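Local structure of response regulator receiver protein (Sinorhizobium medicae, 2RDM) at residues D20-L25 and F30-V35; D65-A70 and L91-N96; R71-R74 and N79-I82; D100-E105 and S118-A123. The protein probably acts as a CheY-like receiver in two-component signalling, accepting a phosphoryl group from a partner histidine kinase to pass a signal on. The protein carries 1 engineered substitution. One frame throughout, in Å; residues are numbered along the deposited sequence.

Contact 1: D20-L25 and F30-V35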
loop_
_atom_site.group_PDB
_atom_site.type_symbol
_atom_site.label_atom_id
_atom_site.label_comp_id
_atom_site.label_asym_id
_atom_site.label_seq_id
_atom_site.Cartn_x
_atom_site.Cartn_y
_atom_site.Cartn_z
ATOM N N ASP A 20 8.059 30.055 -7.416
ATOM C CA ASP A 20 8.527 28.839 -8.079
ATOM C C ASP A 20 7.539 27.699 -7.866
ATOM O O ASP A 20 7.103 27.065 -8.830
ATOM C CB ASP A 20 9.900 28.446 -7.524
ATOM C CG ASP A 20 10.567 27.343 -8.310
ATOM O OD1 ASP A 20 10.261 27.181 -9.511
ATOM O OD2 ASP A 20 11.420 26.644 -7.722
ATOM N N PHE A 21 7.186 27.448 -6.603
ATOM C CA PHE A 21 6.205 26.424 -6.267
ATOM C C PHE A 21 4.837 26.794 -6.830
ATOM O O PHE A 21 4.139 25.931 -7.364
ATOM C CB PHE A 21 6.126 26.175 -4.750
ATOM C CG PHE A 21 7.422 25.702 -4.134
ATOM C CD1 PHE A 21 8.219 24.754 -4.779
ATOM C CD2 PHE A 21 7.836 26.189 -2.897
ATOM C CE1 PHE A 21 9.415 24.317 -4.210
ATOM C CE2 PHE A 21 9.037 25.759 -2.323
ATOM C CZ PHE A 21 9.823 24.820 -2.980
ATOM N N GLU A 22 4.478 28.079 -6.738
ATOM C CA GLU A 22 3.184 28.568 -7.220
ATOM C C GLU A 22 3.004 28.326 -8.712
ATOM O O GLU A 22 1.969 27.802 -9.124
ATOM C CB GLU A 22 2.993 30.059 -6.899
ATOM C CG GLU A 22 1.665 30.648 -7.356
ATOM C CD GLU A 22 1.339 31.981 -6.694
ATOM O OE1 GLU A 22 2.243 32.619 -6.102
ATOM O OE2 GLU A 22 0.162 32.388 -6.766
ATOM N N SER A 23 4.007 28.702 -9.512
ATOM C CA SER A 23 3.917 28.548 -10.969
ATOM C C SER A 23 3.955 27.086 -11.403
ATOM O O SER A 23 3.283 26.717 -12.359
ATOM C CB SER A 23 4.990 29.357 -11.700
ATOM O OG SER A 23 6.281 29.037 -11.221
ATOM N N THR A 24 4.733 26.267 -10.688
ATOM C CA THR A 24 4.733 24.809 -10.873
ATOM C C THR A 24 3.322 24.249 -10.709
ATOM O O THR A 24 2.828 23.524 -11.572
ATOM C CB THR A 24 5.722 24.113 -9.898
ATOM O OG1 THR A 24 7.058 24.490 -10.238
ATOM C CG2 THR A 24 5.613 22.592 -9.963
ATOM N N LEU A 25 2.656 24.640 -9.624
ATOM C CA LEU A 25 1.308 24.161 -9.363
ATOM C C LEU A 25 0.265 24.716 -10.340
ATOM O O LEU A 25 -0.635 23.982 -10.759
ATOM C CB LEU A 25 0.912 24.409 -7.899
ATOM C CG LEU A 25 1.674 23.622 -6.819
ATOM C CD1 LEU A 25 1.551 24.285 -5.453
ATOM C CD2 LEU A 25 1.204 22.166 -6.762
ATOM N N PHE A 30 -3.628 23.547 -11.143
ATOM C CA PHE A 30 -4.170 23.909 -9.824
ATOM C C PHE A 30 -4.361 25.418 -9.686
ATOM O O PHE A 30 -3.581 26.197 -10.233
ATOM C CB PHE A 30 -3.248 23.432 -8.685
ATOM C CG PHE A 30 -3.012 21.946 -8.670
ATOM C CD1 PHE A 30 -3.942 21.092 -8.095
ATOM C CD2 PHE A 30 -1.859 21.401 -9.236
ATOM C CE1 PHE A 30 -3.731 19.705 -8.087
ATOM C CE2 PHE A 30 -1.635 20.020 -9.232
ATOM C CZ PHE A 30 -2.577 19.169 -8.662
ATOM N N LEU A 31 -5.398 25.817 -8.949
ATOM C CA LEU A 31 -5.475 27.169 -8.398
ATOM C C LEU A 31 -4.625 27.188 -7.136
ATOM O O LEU A 31 -4.622 26.224 -6.373
ATOM C CB LEU A 31 -6.908 27.534 -8.037
ATOM C CG LEU A 31 -7.899 27.957 -9.122
ATOM C CD1 LEU A 31 -9.201 28.390 -8.460
ATOM C CD2 LEU A 31 -7.356 29.065 -10.014
ATOM N N VAL A 32 -3.883 28.265 -6.933
ATOM C CA VAL A 32 -3.013 28.374 -5.772
ATOM C C VAL A 32 -3.354 29.609 -4.940
ATOM O O VAL A 32 -3.398 30.733 -5.460
ATOM C CB VAL A 32 -1.533 28.409 -6.166
ATOM C CG1 VAL A 32 -0.651 28.509 -4.934
ATOM C CG2 VAL A 32 -1.157 27.163 -6.980
ATOM N N THR A 33 -3.618 29.386 -3.654
ATOM C CA THR A 33 -3.724 30.471 -2.687
ATOM C C THR A 33 -2.393 30.488 -1.960
ATOM O O THR A 33 -2.123 29.613 -1.143
ATOM C CB THR A 33 -4.887 30.251 -1.706
ATOM O OG1 THR A 33 -6.120 30.264 -2.432
ATOM C CG2 THR A 33 -4.923 31.342 -0.633
ATOM N N ALA A 34 -1.567 31.478 -2.284
ATOM C CA ALA A 34 -0.193 31.536 -1.784
ATOM C C ALA A 34 -0.099 32.452 -0.576
ATOM O O ALA A 34 -0.513 33.617 -0.640
ATOM C CB ALA A 34 0.734 32.012 -2.882
ATOM N N VAL A 35 0.428 31.932 0.530
ATOM C CA VAL A 35 0.602 32.738 1.752
ATOM C C VAL A 35 2.028 32.611 2.267
ATOM O O VAL A 35 2.719 31.649 1.950
ATOM C CB VAL A 35 -0.439 32.398 2.857
ATOM C CG1 VAL A 35 -1.869 32.686 2.374
ATOM C CG2 VAL A 35 -0.326 30.945 3.301
HETATM O O HOH W 1 -2.300 31.988 -7.828
#
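Glu22 reaches from helix 20-25 toward strand 31-35 and lies across Val32 and Ala34. Its CB points along the flank of the helix rather than at the strand. With CG anti to the backbone N (chi1 -180°) and an extended chain beyond, the carboxylate is carried over. CG is the first atom to touch, 4.0 Å from Val32 CG1. CD then passes close to the methyl of Ala34, and OE1 ends 3.6 Å from Ala34 CB. OE2 accepts a hydrogen bond from a water at 2.7 Å, and the same water donates to Val32 O. A glutamate suits this half-open edge: its methylenes pack on the valine while its charged end stays hydrated. The layout belongs to the beta-alpha-beta crossover of strand 7-11, helix 15-27 and strand 31-35, in which helix and strand run almost antiparallel (162°) with axes 8.2 Å apart. Val32, branched at CB, packs between them. Its CG2 rests 3.6 Å from Leu25 CB, and on the strand 7-11 side the valine meets Leu10. Where the chain turns back, Phe30 N donates to Leu25 O over 3.0 Å at an N-H...O angle of 152°. The same oxygen, Leu25 O, lies in the plane of the Phe30 ring, at its edge, 3.2 Å from CD2. The ring also packs on Val117 and Leu121 of helix 110-122.

Contact 2: D65-A70 and L91-N96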
loop_
_atom_site.group_PDB
_atom_site.type_symbol
_atom_site.label_atom_id
_atom_site.label_comp_id
_atom_site.label_asym_id
_atom_site.label_seq_id
_atom_site.Cartn_x
_atom_site.Cartn_y
_atom_site.Cartn_z
ATOM N N ASP A 65 4.256 26.793 13.392
ATOM C CA ASP A 65 5.017 26.098 12.372
ATOM C C ASP A 65 4.126 25.280 11.424
ATOM O O ASP A 65 2.898 25.207 11.601
ATOM C CB ASP A 65 6.117 25.234 13.015
ATOM C CG ASP A 65 5.568 24.118 13.907
ATOM O OD1 ASP A 65 4.470 23.575 13.643
ATOM O OD2 ASP A 65 6.263 23.762 14.881
ATOM N N GLY A 66 4.755 24.656 10.430
ATOM C CA GLY A 66 4.037 23.859 9.441
ATOM C C GLY A 66 3.374 22.607 9.981
ATOM O O GLY A 66 2.351 22.156 9.434
ATOM N N TRP A 67 3.944 22.043 11.045
ATOM C CA TRP A 67 3.329 20.893 11.720
ATOM C C TRP A 67 1.956 21.290 12.250
ATOM O O TRP A 67 0.972 20.548 12.105
ATOM C CB TRP A 67 4.192 20.368 12.874
ATOM C CG TRP A 67 5.640 20.098 12.541
ATOM C CD1 TRP A 67 6.738 20.644 13.153
ATOM C CD2 TRP A 67 6.141 19.207 11.541
ATOM N NE1 TRP A 67 7.888 20.140 12.592
ATOM C CE2 TRP A 67 7.544 19.253 11.601
ATOM C CE3 TRP A 67 5.536 18.358 10.607
ATOM C CZ2 TRP A 67 8.353 18.501 10.751
ATOM C CZ3 TRP A 67 6.334 17.628 9.755
ATOM C CH2 TRP A 67 7.738 17.695 9.839
ATOM N N GLN A 68 1.898 22.491 12.824
ATOM C CA GLN A 68 0.650 23.002 13.369
ATOM C C GLN A 68 -0.348 23.376 12.276
ATOM O O GLN A 68 -1.565 23.153 12.433
ATOM C CB GLN A 68 0.902 24.166 14.324
ATOM C CG GLN A 68 -0.308 24.556 15.164
ATOM C CD GLN A 68 -1.124 23.370 15.685
ATOM O OE1 GLN A 68 -0.597 22.449 16.313
ATOM N NE2 GLN A 68 -2.426 23.411 15.447
ATOM N N VAL A 69 0.157 23.884 11.147
ATOM C CA VAL A 69 -0.691 24.186 9.976
ATOM C C VAL A 69 -1.435 22.925 9.538
ATOM O O VAL A 69 -2.653 22.954 9.317
ATOM C CB VAL A 69 0.118 24.749 8.761
ATOM C CG1 VAL A 69 -0.797 24.927 7.532
ATOM C CG2 VAL A 69 0.744 26.086 9.112
ATOM N N ALA A 70 -0.696 21.821 9.444
ATOM C CA ALA A 70 -1.282 20.550 8.994
ATOM C C ALA A 70 -2.351 20.009 9.956
ATOM O O ALA A 70 -3.364 19.452 9.518
ATOM C CB ALA A 70 -0.179 19.525 8.757
ATOM N N LEU A 91 13.565 14.277 9.424
ATOM C CA LEU A 91 13.390 13.190 10.396
ATOM C C LEU A 91 12.383 13.573 11.480
ATOM O O LEU A 91 11.805 12.703 12.129
ATOM C CB LEU A 91 14.735 12.769 11.008
ATOM C CG LEU A 91 14.862 11.362 11.619
ATOM C CD1 LEU A 91 14.554 10.251 10.609
ATOM C CD2 LEU A 91 16.248 11.168 12.216
ATOM N N GLU A 92 12.168 14.879 11.649
ATOM C CA GLU A 92 11.135 15.421 12.534
ATOM C C GLU A 92 9.721 15.039 12.072
ATOM O O GLU A 92 8.790 15.048 12.869
ATOM C CB GLU A 92 11.234 16.943 12.607
ATOM C CG GLU A 92 12.631 17.472 12.901
ATOM C CD GLU A 92 12.746 18.965 12.662
ATOM O OE1 GLU A 92 12.357 19.434 11.566
ATOM O OE2 GLU A 92 13.230 19.671 13.570
ATOM N N TRP A 93 9.575 14.716 10.791
ATOM C CA TRP A 93 8.292 14.224 10.250
ATOM C C TRP A 93 7.825 12.939 10.935
ATOM O O TRP A 93 6.623 12.733 11.133
ATOM C CB TRP A 93 8.420 14.016 8.742
ATOM C CG TRP A 93 7.216 13.425 8.036
ATOM C CD1 TRP A 93 6.123 14.100 7.572
ATOM C CD2 TRP A 93 7.028 12.053 7.672
ATOM N NE1 TRP A 93 5.246 13.222 6.959
ATOM C CE2 TRP A 93 5.779 11.961 7.008
ATOM C CE3 TRP A 93 7.784 10.886 7.854
ATOM C CZ2 TRP A 93 5.287 10.757 6.517
ATOM C CZ3 TRP A 93 7.294 9.690 7.372
ATOM C CH2 TRP A 93 6.051 9.631 6.703
ATOM N N ALA A 94 8.775 12.075 11.295
ATOM C CA ALA A 94 8.454 10.797 11.927
ATOM C C ALA A 94 7.717 10.972 13.254
ATOM O O ALA A 94 6.937 10.115 13.649
ATOM C CB ALA A 94 9.712 9.979 12.129
ATOM N N SER A 95 7.953 12.099 13.925
ATOM C CA SER A 95 7.291 12.392 15.184
ATOM C C SER A 95 6.222 13.492 15.104
ATOM O O SER A 95 5.397 13.605 16.009
ATOM C CB SER A 95 8.320 12.746 16.254
ATOM O OG SER A 95 9.127 13.805 15.797
ATOM N N ASN A 96 6.227 14.284 14.031
ATOM C CA ASN A 96 5.358 15.464 13.954
ATOM C C ASN A 96 4.376 15.500 12.780
ATOM O O ASN A 96 3.385 16.227 12.834
ATOM C CB ASN A 96 6.185 16.745 13.937
ATOM C CG ASN A 96 6.989 16.940 15.199
ATOM O OD1 ASN A 96 6.443 17.258 16.250
ATOM N ND2 ASN A 96 8.295 16.755 15.098
HETATM O O HOH W 2 1.811 17.977 11.315
#
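Trp67 lays one face of its indole against Asn96 in a CH-pi contact: Asn96 CB stands 3.6 Å from the centroid of the five-membered ring, 17° off the normal. Trp67 CG stands beside the backbone N and opposite the carbonyl carbon (chi1 -51°), carrying the indole toward segment 91-96. Glu92 O lies over the same face, nearer the rim. Apolar packing continues round the six-membered ring, where Trp67 CZ2 meets Glu92 CB at 3.8 Å and Trp67 CH2 approaches Trp93 CA at 3.5 Å. A tryptophan suits this place, since its wide ring system can touch Asn96, Glu92 and Trp93 at once. Hydrogen bonds shape each side separately. Asn96 ND2 donates to Glu92 O over 2.9 Å, and Ser95 N reaches that oxygen from the opposite face of the carbonyl plane. Asp65, the N-cap of helix 66-76, accepts from Gln68 N at OD1, 2.9 Å away. Between the backbones a water donates to both Trp67 O and Asn96 O. Tyr84 of strand 82-86 meets both tryptophan rings, Ile103 of strand 102-105 touches them, and Trp93 NE1 is hydrogen-bonded to Ser101 OG; helix 93-96 thus joins helix 66-76 beside the last two strands of the sheet.

Contact 3: R71-R74 and N79-I82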
loop_
_atom_site.group_PDB
_atom_site.type_symbol
_atom_site.label_atom_id
_atom_site.label_comp_id
_atom_site.label_asym_id
_atom_site.label_seq_id
_atom_site.Cartn_x
_atom_site.Cartn_y
_atom_site.Cartn_z
ATOM N N ARG A 71 -2.131 20.185 11.259
ATOM C CA ARG A 71 -3.092 19.756 12.277
ATOM C C ARG A 71 -4.397 20.504 12.121
ATOM O O ARG A 71 -5.463 19.889 12.141
ATOM C CB ARG A 71 -2.538 19.940 13.688
ATOM C CG ARG A 71 -1.306 19.113 13.926
ATOM C CD ARG A 71 -1.017 18.837 15.398
ATOM N NE ARG A 71 0.410 18.560 15.548
ATOM C CZ ARG A 71 0.984 17.403 15.226
ATOM N NH1 ARG A 71 0.244 16.386 14.759
ATOM N NH2 ARG A 71 2.297 17.263 15.375
ATOM N N VAL A 72 -4.303 21.823 11.933
ATOM C CA VAL A 72 -5.499 22.654 11.697
ATOM C C VAL A 72 -6.235 22.209 10.428
ATOM O O VAL A 72 -7.462 22.010 10.446
ATOM C CB VAL A 72 -5.151 24.153 11.640
ATOM C CG1 VAL A 72 -6.373 24.971 11.283
ATOM C CG2 VAL A 72 -4.600 24.609 12.986
ATOM N N ALA A 73 -5.480 22.005 9.348
ATOM C CA ALA A 73 -6.067 21.510 8.083
ATOM C C ALA A 73 -6.828 20.207 8.288
ATOM O O ALA A 73 -7.947 20.039 7.775
ATOM C CB ALA A 73 -4.982 21.356 6.991
ATOM N N ARG A 74 -6.254 19.303 9.079
ATOM C CA ARG A 74 -6.881 17.996 9.329
ATOM C C ARG A 74 -8.066 18.026 10.297
ATOM O O ARG A 74 -8.945 17.165 10.229
ATOM C CB ARG A 74 -5.829 16.977 9.756
ATOM C CG ARG A 74 -4.912 16.543 8.606
ATOM C CD ARG A 74 -5.618 15.546 7.698
ATOM N NE ARG A 74 -4.761 15.034 6.633
ATOM C CZ ARG A 74 -3.933 13.992 6.751
ATOM N NH1 ARG A 74 -3.820 13.323 7.892
ATOM N NH2 ARG A 74 -3.219 13.609 5.713
ATOM N N ASN A 79 -9.360 14.177 5.761
ATOM C CA ASN A 79 -8.744 13.582 4.574
ATOM C C ASN A 79 -7.825 14.512 3.778
ATOM O O ASN A 79 -7.323 14.117 2.721
ATOM C CB ASN A 79 -9.846 13.037 3.665
ATOM C CG ASN A 79 -10.686 11.983 4.356
ATOM O OD1 ASN A 79 -11.909 12.091 4.419
ATOM N ND2 ASN A 79 -10.029 10.969 4.901
HETATM N N MSE A 80 -7.589 15.721 4.296
HETATM C CA MSE A 80 -6.872 16.765 3.562
HETATM C C MSE A 80 -5.498 16.264 3.136
HETATM O O MSE A 80 -4.756 15.780 3.981
HETATM C CB MSE A 80 -6.658 18.005 4.437
HETATM C CG MSE A 80 -6.056 19.171 3.654
HETATM SE SE MSE A 80 -7.433 20.039 2.484
HETATM C CE MSE A 80 -8.061 21.299 3.830
ATOM N N PRO A 81 -5.193 16.321 1.829
ATOM C CA PRO A 81 -3.845 16.113 1.319
ATOM C C PRO A 81 -2.842 17.080 1.965
ATOM O O PRO A 81 -3.064 18.286 1.982
ATOM C CB PRO A 81 -3.993 16.418 -0.166
ATOM C CG PRO A 81 -5.409 15.983 -0.466
ATOM C CD PRO A 81 -6.167 16.485 0.731
ATOM N N ILE A 82 -1.764 16.540 2.508
ATOM C CA ILE A 82 -0.786 17.380 3.197
ATOM C C ILE A 82 0.586 17.030 2.635
ATOM O O ILE A 82 0.983 15.866 2.688
ATOM C CB ILE A 82 -0.791 17.133 4.723
ATOM C CG1 ILE A 82 -2.149 17.479 5.351
ATOM C CG2 ILE A 82 0.373 17.880 5.412
ATOM C CD1 ILE A 82 -2.496 18.952 5.385
HETATM O O HOH W 3 -2.309 13.546 2.934
#
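The guanidinium of Arg74 meets Met80 O edge-on, with the oxygen only 6° out of its plane. Arg74 NE donates to Met80 O over 2.8 Å at an angle of 161°, lying in the carbonyl plane on a lone pair. NH2 adds a weak bond to this oxygen at 3.2 Å. Also at the edge is a water that accepts from Ile82 N and, weakly, from Arg74 NH2, so it bridges the group to the start of strand 82-86. Ile82 CG1 comes in obliquely, 3.8 Å from Arg74 NE. The arginine chain bends at chi2 (-77°), which brings its end back toward the returning chain. One helical position earlier, Ala73 is small enough to let the helix sit close: its CB touches Ile82 CD1 at 3.8 Å and CG of selenomethionine Met80 at 4.1 Å. Val54 of strand 53-57 and Leu45 of helix 38-46 close in around this apolar patch. Arg74 NH1 donates to Pro99 O of its own chain and to Ala94 O of a neighbouring subunit. The buried cation is thus gripped largely by neutral carbonyls, whose dipoles would help to offset its charge.

Contact 4: D100-E105 and S118-A123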
loop_
_atom_site.group_PDB
_atom_site.type_symbol
_atom_site.label_atom_id
_atom_site.label_comp_id
_atom_site.label_asym_id
_atom_site.label_seq_id
_atom_site.Cartn_x
_atom_site.Cartn_y
_atom_site.Cartn_z
ATOM N N ASP A 100 -0.503 9.766 6.601
ATOM C CA ASP A 100 -0.674 9.806 5.142
ATOM C C ASP A 100 -0.220 11.088 4.447
ATOM O O ASP A 100 -0.639 11.372 3.325
ATOM C CB ASP A 100 -2.122 9.465 4.729
ATOM C CG ASP A 100 -2.574 8.137 5.264
ATOM O OD1 ASP A 100 -1.866 7.136 5.032
ATOM O OD2 ASP A 100 -3.631 8.095 5.918
ATOM N N SER A 101 0.635 11.857 5.113
ATOM C CA SER A 101 1.218 13.032 4.508
ATOM C C SER A 101 2.488 12.618 3.775
ATOM O O SER A 101 2.960 11.484 3.942
ATOM C CB SER A 101 1.523 14.062 5.585
ATOM O OG SER A 101 2.457 13.513 6.527
ATOM N N ILE A 102 3.008 13.513 2.934
ATOM C CA ILE A 102 4.302 13.316 2.273
ATOM C C ILE A 102 5.209 14.474 2.686
ATOM O O ILE A 102 4.762 15.611 2.715
ATOM C CB ILE A 102 4.127 13.280 0.744
ATOM C CG1 ILE A 102 3.327 12.028 0.336
ATOM C CG2 ILE A 102 5.459 13.321 0.005
ATOM C CD1 ILE A 102 3.043 11.936 -1.161
ATOM N N ILE A 103 6.460 14.194 3.035
ATOM C CA ILE A 103 7.423 15.290 3.185
ATOM C C ILE A 103 8.437 15.276 2.033
ATOM O O ILE A 103 8.974 14.215 1.685
ATOM C CB ILE A 103 8.121 15.323 4.593
ATOM C CG1 ILE A 103 9.038 16.556 4.705
ATOM C CG2 ILE A 103 8.850 14.023 4.895
ATOM C CD1 ILE A 103 9.356 16.983 6.120
ATOM N N LEU A 104 8.662 16.440 1.434
ATOM C CA LEU A 104 9.655 16.597 0.386
ATOM C C LEU A 104 10.825 17.399 0.944
ATOM O O LEU A 104 10.639 18.513 1.411
ATOM C CB LEU A 104 9.045 17.323 -0.807
ATOM C CG LEU A 104 7.767 16.750 -1.438
ATOM C CD1 LEU A 104 7.350 17.610 -2.612
ATOM C CD2 LEU A 104 7.972 15.318 -1.875
ATOM N N GLU A 105 12.024 16.830 0.915
ATOM C CA GLU A 105 13.191 17.564 1.394
ATOM C C GLU A 105 14.049 18.043 0.233
ATOM O O GLU A 105 14.335 17.284 -0.694
ATOM C CB GLU A 105 14.004 16.761 2.422
ATOM C CG GLU A 105 14.389 15.341 2.013
ATOM C CD GLU A 105 15.117 14.572 3.122
ATOM O OE1 GLU A 105 15.092 13.320 3.087
ATOM O OE2 GLU A 105 15.713 15.211 4.024
ATOM N N SER A 118 -0.893 15.293 -6.496
ATOM C CA SER A 118 -1.919 14.564 -7.298
ATOM C C SER A 118 -2.260 13.202 -6.709
ATOM O O SER A 118 -3.437 12.806 -6.652
ATOM C CB SER A 118 -1.415 14.380 -8.737
ATOM O OG SER A 118 -1.046 15.617 -9.327
ATOM N N GLN A 119 -1.229 12.469 -6.281
ATOM C CA GLN A 119 -1.398 11.164 -5.652
ATOM C C GLN A 119 -2.246 11.251 -4.375
ATOM O O GLN A 119 -3.115 10.424 -4.142
ATOM C CB GLN A 119 -0.012 10.584 -5.331
ATOM C CG GLN A 119 0.002 9.252 -4.676
ATOM C CD GLN A 119 1.420 8.851 -4.324
ATOM O OE1 GLN A 119 2.339 9.012 -5.137
ATOM N NE2 GLN A 119 1.609 8.349 -3.113
ATOM N N LEU A 120 -1.991 12.259 -3.548
ATOM C CA LEU A 120 -2.753 12.425 -2.313
ATOM C C LEU A 120 -4.190 12.875 -2.550
ATOM O O LEU A 120 -5.084 12.446 -1.836
ATOM C CB LEU A 120 -2.046 13.383 -1.370
ATOM C CG LEU A 120 -0.699 12.865 -0.851
ATOM C CD1 LEU A 120 -0.042 13.946 0.009
ATOM C CD2 LEU A 120 -0.835 11.557 -0.096
ATOM N N LEU A 121 -4.401 13.726 -3.555
ATOM C CA LEU A 121 -5.763 14.111 -3.952
ATOM C C LEU A 121 -6.505 12.915 -4.498
ATOM O O LEU A 121 -7.671 12.709 -4.163
ATOM C CB LEU A 121 -5.740 15.210 -5.009
ATOM C CG LEU A 121 -5.404 16.623 -4.543
ATOM C CD1 LEU A 121 -4.876 17.386 -5.715
ATOM C CD2 LEU A 121 -6.625 17.311 -3.965
ATOM N N ASN A 122 -5.823 12.111 -5.314
ATOM C CA ASN A 122 -6.424 10.904 -5.899
ATOM C C ASN A 122 -6.809 9.842 -4.870
ATOM O O ASN A 122 -7.775 9.105 -5.063
ATOM C CB ASN A 122 -5.487 10.279 -6.937
ATOM C CG ASN A 122 -5.285 11.160 -8.166
ATOM O OD1 ASN A 122 -5.889 12.222 -8.291
ATOM N ND2 ASN A 122 -4.413 10.731 -9.066
ATOM N N ALA A 123 -6.052 9.774 -3.775
ATOM C CA ALA A 123 -6.261 8.764 -2.729
ATOM C C ALA A 123 -7.458 9.041 -1.804
ATOM O O ALA A 123 -7.815 8.189 -0.986
ATOM C CB ALA A 123 -4.974 8.583 -1.908
#
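Ile102 and Leu120 form the close-packed part of this contact, meeting through the ends of their side chains. CD1 of Ile102 is 3.9 Å from Leu120 CD1 and equally far from Leu120 CG, so the isoleucine tip nestles into the fork of the leucine. Ile102 has an extended second torsion (chi2 177°), which sends CD1 out from the strand toward the helix. The other branch, Leu120 CD2, presses on the backbone of the preceding turn, 3.4 Å from Asp100 O. Branched aliphatic residues suit the spot because the side chains that meet here are largely apolar, and Pro81, just before strand 82-86, extends the same patch against Leu120. This is the closing beta-alpha unit of the receiver fold: strand 102-105 ends the parallel sheet on one side, bonded through its backbone to strand 82-86, and helix 110-122 returns along the sheet to cover it. Away from this pair the packing thins. Gln119 makes only a slight contact here. Asp100, with phi at 63°, occupies the left-handed helical region, which aspartate enters more readily than beta-branched residues do, and OD2 of this exposed residue is hydrogen-bonded to a glycerol, probably from the crystallisation liquor. Glu125 of a neighbouring subunit accepts from Ile103 N through OE2, consistent with the strand and helix serving in assembly, as the corresponding surface does in many receiver domains.

In the fold
Contacts 1 and 4 lie at the two outermost strands of the sheet, yet they touch, since Phe30 packs on Leu121 and Ser118 of helix 110-122. Contacts 2 and 3 share helix 66-76, and contact 3 is nested in the chain between the segments of contact 2. Contact 3 is the buried one; the others are only partly buried. The chemistry follows: contact 3 pairs a buried arginine with carbonyls, contact 2 relies on a tryptophan face, contact 4 is aliphatic, and contact 1 mixes aliphatic packing with a hydrated carboxylate. Contacts 3 and 4 join directly, Ile82 O lying 3.1 Å from Ile102 N. A third subunit touches contacts 2 and 3.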